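Flavodoxin (Methanosarcina acetivorans C2A, PDB 5WID) binds flavin mononucleotide and, as in other members of the flavodoxin family, probably serves as an electron-transfer protein. Local coordinates at residues 39-42 / 43-46; 72-75 / 76-79; 121-124 / 125-128. All coordinates share one frame; numbering follows the deposited sequence. Where two conformers were deposited one is given.

Overall arrangement
The chain builds a flavodoxin-like fold, a mainly parallel sheet with helices on both faces, and all three contacts are local turns at helix ends, following one another in series. Contact 1 (39-46) turns the loop after strand 31-36 into the short helix 42-47. Contact 2 (72-79) ends helix 64-76 on the way to strand 83-90. The two touch, with Leu42 and Leu45 packed on Thr73 and Ser77 at the end of helix 64-76, and their centres lie about 9 Å apart. Contact 3 (121-128) starts the C-terminal helix 124-143 after strand 110-119. It stands on the opposite side of the chain's centre, about 28 Å from contact 1 and 31 Å from contact 2, centre to centre.

Contact 1. Residues 39-42 / 43-46; sequences DVKL and DELK
At the N-terminus of the short helix 42-47, in the link between strands 31-36 and 50-58 of the flavodoxin fold, the side chain of Glu44 folds back over the N-cap residue Lys41. Lys41 N donates to Glu44 OE1 at 2.9 Å in a nearly straight bond (167°), reaching the oxygen from its anti side and 30° out of the carboxylate plane. The third helical residue so accepts from the N-cap amide, as in one half of a capping box; the reciprocal bond is absent, lysine having no side-chain acceptor to offer Glu44 N. Glu44 keeps CG beside its own backbone N (chi1 -68°) and then runs extended, which carries the carboxylate back to the loop. A water bridges the same area, donating to Asp39 O and, at 2.8 Å, to Glu44 OE1, while accepting from Lys41 NZ. OE1 thus takes two hydrogen bonds. The Lys41 chain crosses that of Glu44 and bends at its last torsion, leaving NZ 3.7 Å from Glu44 OE2, a long salt bridge; OE2 is also bound by Gln33 of the neighbouring strand. Carbonyl Lys41 O receives weak bonds from the amides of Glu44 and Leu45, and the first firm helical bond runs from Lys46 N to Leu42 O at 3.0 Å. Next to these polar groups Val40 CG2 lies beside Glu44 OE1 (3.6 Å) and approaches Leu45 CD2 at 4.3 Å. Val40 and Leu45 both continue this apolar side onto Ile4 of strand 2-8 and Phe69 of helix 64-76. Near Ser77, which both residues touch, the extended Lys46 chain crosses Leu42, with Lys46 CE 3.8 Å from Leu42 CD2.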
loop_
_atom_site.group_PDB
_atom_site.type_symbol
_atom_site.label_atom_id
_atom_site.label_comp_id
_atom_site.label_asym_id
_atom_site.label_seq_id
_atom_site.Cartn_x
_atom_site.Cartn_y
_atom_site.Cartn_z
ATOM N N ASP A 39 -1.462 13.256 -3.773
ATOM C CA ASP A 39 -1.113 13.595 -5.151
ATOM C C ASP A 39 -1.660 12.620 -6.183
ATOM O O ASP A 39 -1.594 12.913 -7.381
ATOM C CB ASP A 39 0.411 13.667 -5.322
ATOM C CG ASP A 39 1.036 14.787 -4.506
ATOM O OD1 ASP A 39 0.453 15.889 -4.469
ATOM O OD2 ASP A 39 2.097 14.546 -3.910
ATOM N N VAL A 40 -2.186 11.487 -5.768
ATOM C CA VAL A 40 -2.557 10.470 -6.747
ATOM C C VAL A 40 -3.850 10.879 -7.449
ATOM O O VAL A 40 -4.737 11.520 -6.868
ATOM C CB VAL A 40 -2.654 9.087 -6.063
ATOM C CG1 VAL A 40 -3.811 9.044 -5.129
ATOM C CG2 VAL A 40 -2.736 7.978 -7.107
ATOM N N LYS A 41 -3.938 10.543 -8.732
ATOM C CA LYS A 41 -5.113 10.816 -9.543
ATOM C C LYS A 41 -5.988 9.575 -9.629
ATOM O O LYS A 41 -5.489 8.451 -9.640
ATOM C CB LYS A 41 -4.730 11.230 -10.960
ATOM C CG LYS A 41 -3.867 12.463 -11.062
ATOM C CD LYS A 41 -3.476 12.645 -12.516
ATOM C CE LYS A 41 -2.472 13.746 -12.679
ATOM N NZ LYS A 41 -1.079 13.217 -12.601
ATOM N N LEU A 42 -7.299 9.798 -9.734
ATOM C CA LEU A 42 -8.227 8.685 -9.911
ATOM C C LEU A 42 -7.819 7.800 -11.084
ATOM O O LEU A 42 -7.810 6.568 -10.970
ATOM C CB LEU A 42 -9.647 9.223 -10.108
ATOM C CG LEU A 42 -10.730 8.165 -10.306
ATOM C CD1 LEU A 42 -10.798 7.261 -9.091
ATOM C CD2 LEU A 42 -12.088 8.813 -10.594
ATOM N N ASP A 43 -7.464 8.413 -12.219
ATOM C CA ASP A 43 -7.079 7.627 -13.392
ATOM C C ASP A 43 -5.863 6.750 -13.127
ATOM O O ASP A 43 -5.735 5.678 -13.730
ATOM C CB ASP A 43 -6.785 8.537 -14.589
ATOM C CG ASP A 43 -8.040 9.071 -15.241
ATOM O OD1 ASP A 43 -7.945 10.096 -15.943
ATOM O OD2 ASP A 43 -9.116 8.461 -15.064
ATOM N N GLU A 44 -4.946 7.198 -12.265
ATOM C CA GLU A 44 -3.775 6.377 -11.962
ATOM C C GLU A 44 -4.168 5.110 -11.210
ATOM O O GLU A 44 -3.569 4.049 -11.418
ATOM C CB GLU A 44 -2.753 7.195 -11.172
ATOM C CG GLU A 44 -2.146 8.306 -12.025
ATOM C CD GLU A 44 -1.248 9.255 -11.248
ATOM O OE1 GLU A 44 -1.571 9.596 -10.091
ATOM O OE2 GLU A 44 -0.220 9.676 -11.819
ATOM N N LEU A 45 -5.167 5.203 -10.326
ATOM C CA LEU A 45 -5.680 4.010 -9.656
ATOM C C LEU A 45 -6.382 3.088 -10.650
ATOM O O LEU A 45 -6.175 1.868 -10.626
ATOM C CB LEU A 45 -6.650 4.415 -8.537
ATOM C CG LEU A 45 -6.049 5.159 -7.339
ATOM C CD1 LEU A 45 -7.146 5.550 -6.354
ATOM C CD2 LEU A 45 -4.990 4.326 -6.662
ATOM N N LYS A 46 -7.217 3.660 -11.529
ATOM C CA LYS A 46 -7.928 2.859 -12.523
ATOM C C LYS A 46 -6.958 2.128 -13.442
ATOM O O LYS A 46 -7.217 0.990 -13.849
ATOM C CB LYS A 46 -8.855 3.751 -13.354
ATOM C CG LYS A 46 -10.021 4.365 -12.584
ATOM C CD LYS A 46 -10.742 5.389 -13.456
ATOM C CE LYS A 46 -12.113 5.736 -12.896
ATOM N NZ LYS A 46 -12.884 6.609 -13.845
HETATM O O HOH W 1 -0.371 12.121 -9.767
#

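Contact 2. Residues 72-75 / 76-79; sequences ETLV and ASNP
This is a local helix-ending turn, where helix 64-76 gives way to the loop before strand 83-90, and Ser77 and Pro79 close over the carbonyl of Leu74. Ser77 OG donates to Leu74 O at 2.7 Å, tilted only 17° from the carbonyl plane. Ser77 N reaches the same oxygen at 3.1 Å from well above that plane, so two donors of one residue grip one carbonyl. The hydroxyl can do so because chi1 of Ser77 (76°) sets OG between its own backbone N and carbonyl carbon, turned back over the last helical turn. Ser77 OG also lies 3.8 Å from Leu74 CD1. Pro79 adds its CD at 3.5 Å from Leu74 O. Ahead of this, Ala76 N still makes a helical bond to Glu72 O at 3.0 Å, whereas Ser77 N to Thr73 O is weak. Asn78, with positive phi, breaks the helical course, and its N bonds to Val75 O at 3.2 Å. An alanine in place of Ser77 would lose the hydroxyl and would probably leave Leu74 O held by the amide alone, with a gap beside Leu74 CD1. The turn sits between two neighbours: Thr73, Leu74 and Ser77 pack against Leu45 of helix 42-47, while Leu74, Val75 and Pro79 meet Met107 in the loop between helix 96-106 and strand 110-119.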
loop_
_atom_site.group_PDB
_atom_site.type_symbol
_atom_site.label_atom_id
_atom_site.label_comp_id
_atom_site.label_asym_id
_atom_site.label_seq_id
_atom_site.Cartn_x
_atom_site.Cartn_y
_atom_site.Cartn_z
ATOM N N GLU A 72 -13.716 7.120 -0.592
ATOM C CA GLU A 72 -14.195 7.904 -1.721
ATOM C C GLU A 72 -13.415 7.588 -2.991
ATOM O O GLU A 72 -13.971 7.028 -3.941
ATOM C CB GLU A 72 -14.123 9.398 -1.375
ATOM C CG GLU A 72 -15.049 9.763 -0.225
ATOM C CD GLU A 72 -14.851 11.177 0.271
ATOM O OE1 GLU A 72 -14.235 11.988 -0.450
ATOM O OE2 GLU A 72 -15.314 11.470 1.394
ATOM N N THR A 73 -12.117 7.887 -3.004
ATOM C CA THR A 73 -11.347 7.806 -4.244
ATOM C C THR A 73 -11.081 6.362 -4.655
ATOM O O THR A 73 -11.264 6.003 -5.822
ATOM C CB THR A 73 -10.032 8.571 -4.100
ATOM O OG1 THR A 73 -10.319 9.914 -3.698
ATOM C CG2 THR A 73 -9.295 8.614 -5.428
ATOM N N LEU A 74 -10.597 5.527 -3.729
ATOM C CA LEU A 74 -10.287 4.147 -4.104
ATOM C C LEU A 74 -11.544 3.389 -4.525
ATOM O O LEU A 74 -11.528 2.645 -5.515
ATOM C CB LEU A 74 -9.580 3.426 -2.952
ATOM C CG LEU A 74 -9.096 2.004 -3.259
ATOM C CD1 LEU A 74 -8.109 2.003 -4.445
ATOM C CD2 LEU A 74 -8.447 1.358 -2.023
ATOM N N VAL A 75 -12.648 3.568 -3.793
ATOM C CA VAL A 75 -13.905 2.937 -4.197
ATOM C C VAL A 75 -14.310 3.399 -5.592
ATOM O O VAL A 75 -14.764 2.595 -6.414
ATOM C CB VAL A 75 -15.011 3.220 -3.162
ATOM C CG1 VAL A 75 -16.359 2.736 -3.682
ATOM C CG2 VAL A 75 -14.691 2.537 -1.844
ATOM N N ALA A 76 -14.130 4.689 -5.890
ATOM C CA ALA A 76 -14.551 5.225 -7.184
ATOM C C ALA A 76 -13.699 4.711 -8.339
ATOM O O ALA A 76 -14.117 4.819 -9.498
ATOM C CB ALA A 76 -14.506 6.755 -7.172
ATOM N N SER A 77 -12.519 4.164 -8.055
ATOM C CA SER A 77 -11.635 3.649 -9.095
ATOM C C SER A 77 -12.029 2.261 -9.580
ATOM O O SER A 77 -11.339 1.711 -10.445
ATOM C CB SER A 77 -10.187 3.640 -8.589
ATOM O OG SER A 77 -9.941 2.563 -7.693
ATOM N N ASN A 78 -13.117 1.693 -9.057
ATOM C CA ASN A 78 -13.608 0.378 -9.463
ATOM C C ASN A 78 -12.506 -0.666 -9.322
ATOM O O ASN A 78 -12.059 -1.241 -10.320
ATOM C CB ASN A 78 -14.128 0.397 -10.905
ATOM C CG ASN A 78 -15.464 1.113 -11.041
ATOM O OD1 ASN A 78 -16.082 1.496 -10.046
ATOM N ND2 ASN A 78 -15.918 1.294 -12.281
ATOM N N PRO A 79 -12.051 -0.958 -8.100
ATOM C CA PRO A 79 -10.936 -1.894 -7.915
ATOM C C PRO A 79 -11.333 -3.356 -7.759
ATOM O O PRO A 79 -10.472 -4.162 -7.389
ATOM C CB PRO A 79 -10.303 -1.373 -6.614
ATOM C CG PRO A 79 -11.509 -0.939 -5.817
ATOM C CD PRO A 79 -12.532 -0.429 -6.810
#

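Contact 3. Residues 121-124 / 125-128; sequences KPTD and KDLQ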
loop_
_atom_site.group_PDB
_atom_site.type_symbol
_atom_site.label_atom_id
_atom_site.label_comp_id
_atom_site.label_asym_id
_atom_site.label_seq_id
_atom_site.Cartn_x
_atom_site.Cartn_y
_atom_site.Cartn_z
ATOM N N LYS A 121 10.844 3.462 13.121
ATOM C CA LYS A 121 11.561 3.716 11.881
ATOM C C LYS A 121 12.073 2.406 11.298
ATOM O O LYS A 121 12.753 1.644 12.002
ATOM C CB LYS A 121 12.735 4.655 12.122
ATOM C CG LYS A 121 13.545 4.949 10.883
ATOM C CD LYS A 121 14.738 5.835 11.246
ATOM C CE LYS A 121 15.650 6.056 10.046
ATOM N NZ LYS A 121 15.027 6.972 9.060
ATOM N N PRO A 122 11.772 2.114 10.036
ATOM C CA PRO A 122 12.267 0.875 9.422
ATOM C C PRO A 122 13.787 0.824 9.421
ATOM O O PRO A 122 14.453 1.761 8.975
ATOM C CB PRO A 122 11.709 0.940 7.993
ATOM C CG PRO A 122 10.468 1.788 8.115
ATOM C CD PRO A 122 10.812 2.823 9.170
ATOM N N THR A 123 14.332 -0.274 9.951
ATOM C CA THR A 123 15.746 -0.580 9.795
ATOM C C THR A 123 16.034 -1.037 8.366
ATOM O O THR A 123 15.127 -1.268 7.564
ATOM C CB THR A 123 16.169 -1.695 10.747
ATOM O OG1 THR A 123 15.516 -2.909 10.347
ATOM C CG2 THR A 123 15.780 -1.359 12.196
ATOM N N ASP A 124 17.318 -1.229 8.062
ATOM C CA ASP A 124 17.646 -1.788 6.753
ATOM C C ASP A 124 16.986 -3.151 6.542
ATOM O O ASP A 124 16.465 -3.427 5.457
ATOM C CB ASP A 124 19.161 -1.878 6.570
ATOM C CG ASP A 124 19.794 -0.511 6.367
ATOM O OD1 ASP A 124 21.011 -0.377 6.564
ATOM O OD2 ASP A 124 19.056 0.432 6.022
ATOM N N LYS A 125 16.976 -4.007 7.568
ATOM C CA LYS A 125 16.346 -5.316 7.395
ATOM C C LYS A 125 14.833 -5.180 7.251
ATOM O O LYS A 125 14.217 -5.918 6.473
ATOM C CB LYS A 125 16.700 -6.258 8.554
ATOM C CG LYS A 125 16.305 -7.739 8.301
ATOM C CD LYS A 125 16.967 -8.693 9.302
ATOM C CE LYS A 125 16.294 -8.648 10.680
ATOM N NZ LYS A 125 14.898 -9.208 10.672
ATOM N N ASP A 126 14.218 -4.234 7.977
ATOM C CA ASP A 126 12.797 -3.941 7.766
ATOM C C ASP A 126 12.521 -3.528 6.326
ATOM O O ASP A 126 11.503 -3.920 5.743
ATOM C CB ASP A 126 12.324 -2.812 8.688
ATOM C CG ASP A 126 12.305 -3.192 10.155
ATOM O OD1 ASP A 126 12.123 -4.386 10.485
ATOM O OD2 ASP A 126 12.452 -2.259 10.978
ATOM N N LEU A 127 13.394 -2.699 5.749
ATOM C CA LEU A 127 13.175 -2.264 4.379
ATOM C C LEU A 127 13.341 -3.422 3.398
ATOM O O LEU A 127 12.732 -3.409 2.327
ATOM C CB LEU A 127 14.118 -1.110 4.039
ATOM C CG LEU A 127 13.796 0.172 4.823
ATOM C CD1 LEU A 127 14.916 1.207 4.691
ATOM C CD2 LEU A 127 12.453 0.758 4.389
ATOM N N GLN A 128 14.152 -4.424 3.743
ATOM C CA GLN A 128 14.220 -5.627 2.916
ATOM C C GLN A 128 12.897 -6.388 2.953
ATOM O O GLN A 128 12.468 -6.946 1.935
ATOM C CB GLN A 128 15.377 -6.522 3.375
ATOM C CG GLN A 128 16.762 -5.995 3.005
ATOM C CD GLN A 128 16.925 -5.767 1.505
ATOM O OE1 GLN A 128 16.646 -6.653 0.695
ATOM N NE2 GLN A 128 17.381 -4.575 1.133
HETATM O O HOH W 2 17.578 -2.411 3.056
#
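Hydrogen bonds between Thr123 and Asp126 dominate this turn, each residue using its side chain to take up the other's amide. Asp126 N donates to Thr123 OG1 at 3.0 Å, nearly straight at 167°. In return Thr123 N donates to Asp126 OD2 at 2.9 Å, arriving on the anti side of the oxygen and 32° out of the carboxylate plane. Both side chains are turned for this exchange: Thr123 swings OG1 over its own backbone (chi1 67°) to face Asp126 N, and the carboxylate of Asp126 folds back across the threonine. The carboxylate lies at the N-terminal end of a helix, where the helix dipole probably steadies its negative charge. Backbone bonds then take over, Leu127 N to Thr123 O at 2.9 Å and Gln128 N to Asp124 O at 3.0 Å. A water also donates to Asp124 O; its further link to Gln128 NE2 is doubtful, since that side chain has a second position. Apolar packing comes from Pro122 CB on Leu127 CD2 at 3.7 Å; Pro122 CB also lies 3.9 Å from Asp126 CB. From there Pro122 continues onto Asn13 and Met17, and Leu127 onto Ala20, all on helix 13-27; Lys121 also touches Asn13, a residue that binds the flavin mononucleotide. The reciprocal bonds make a capping box, with Thr123 as N-cap, at the start of the C-terminal helix 124-143 of this flavodoxin fold.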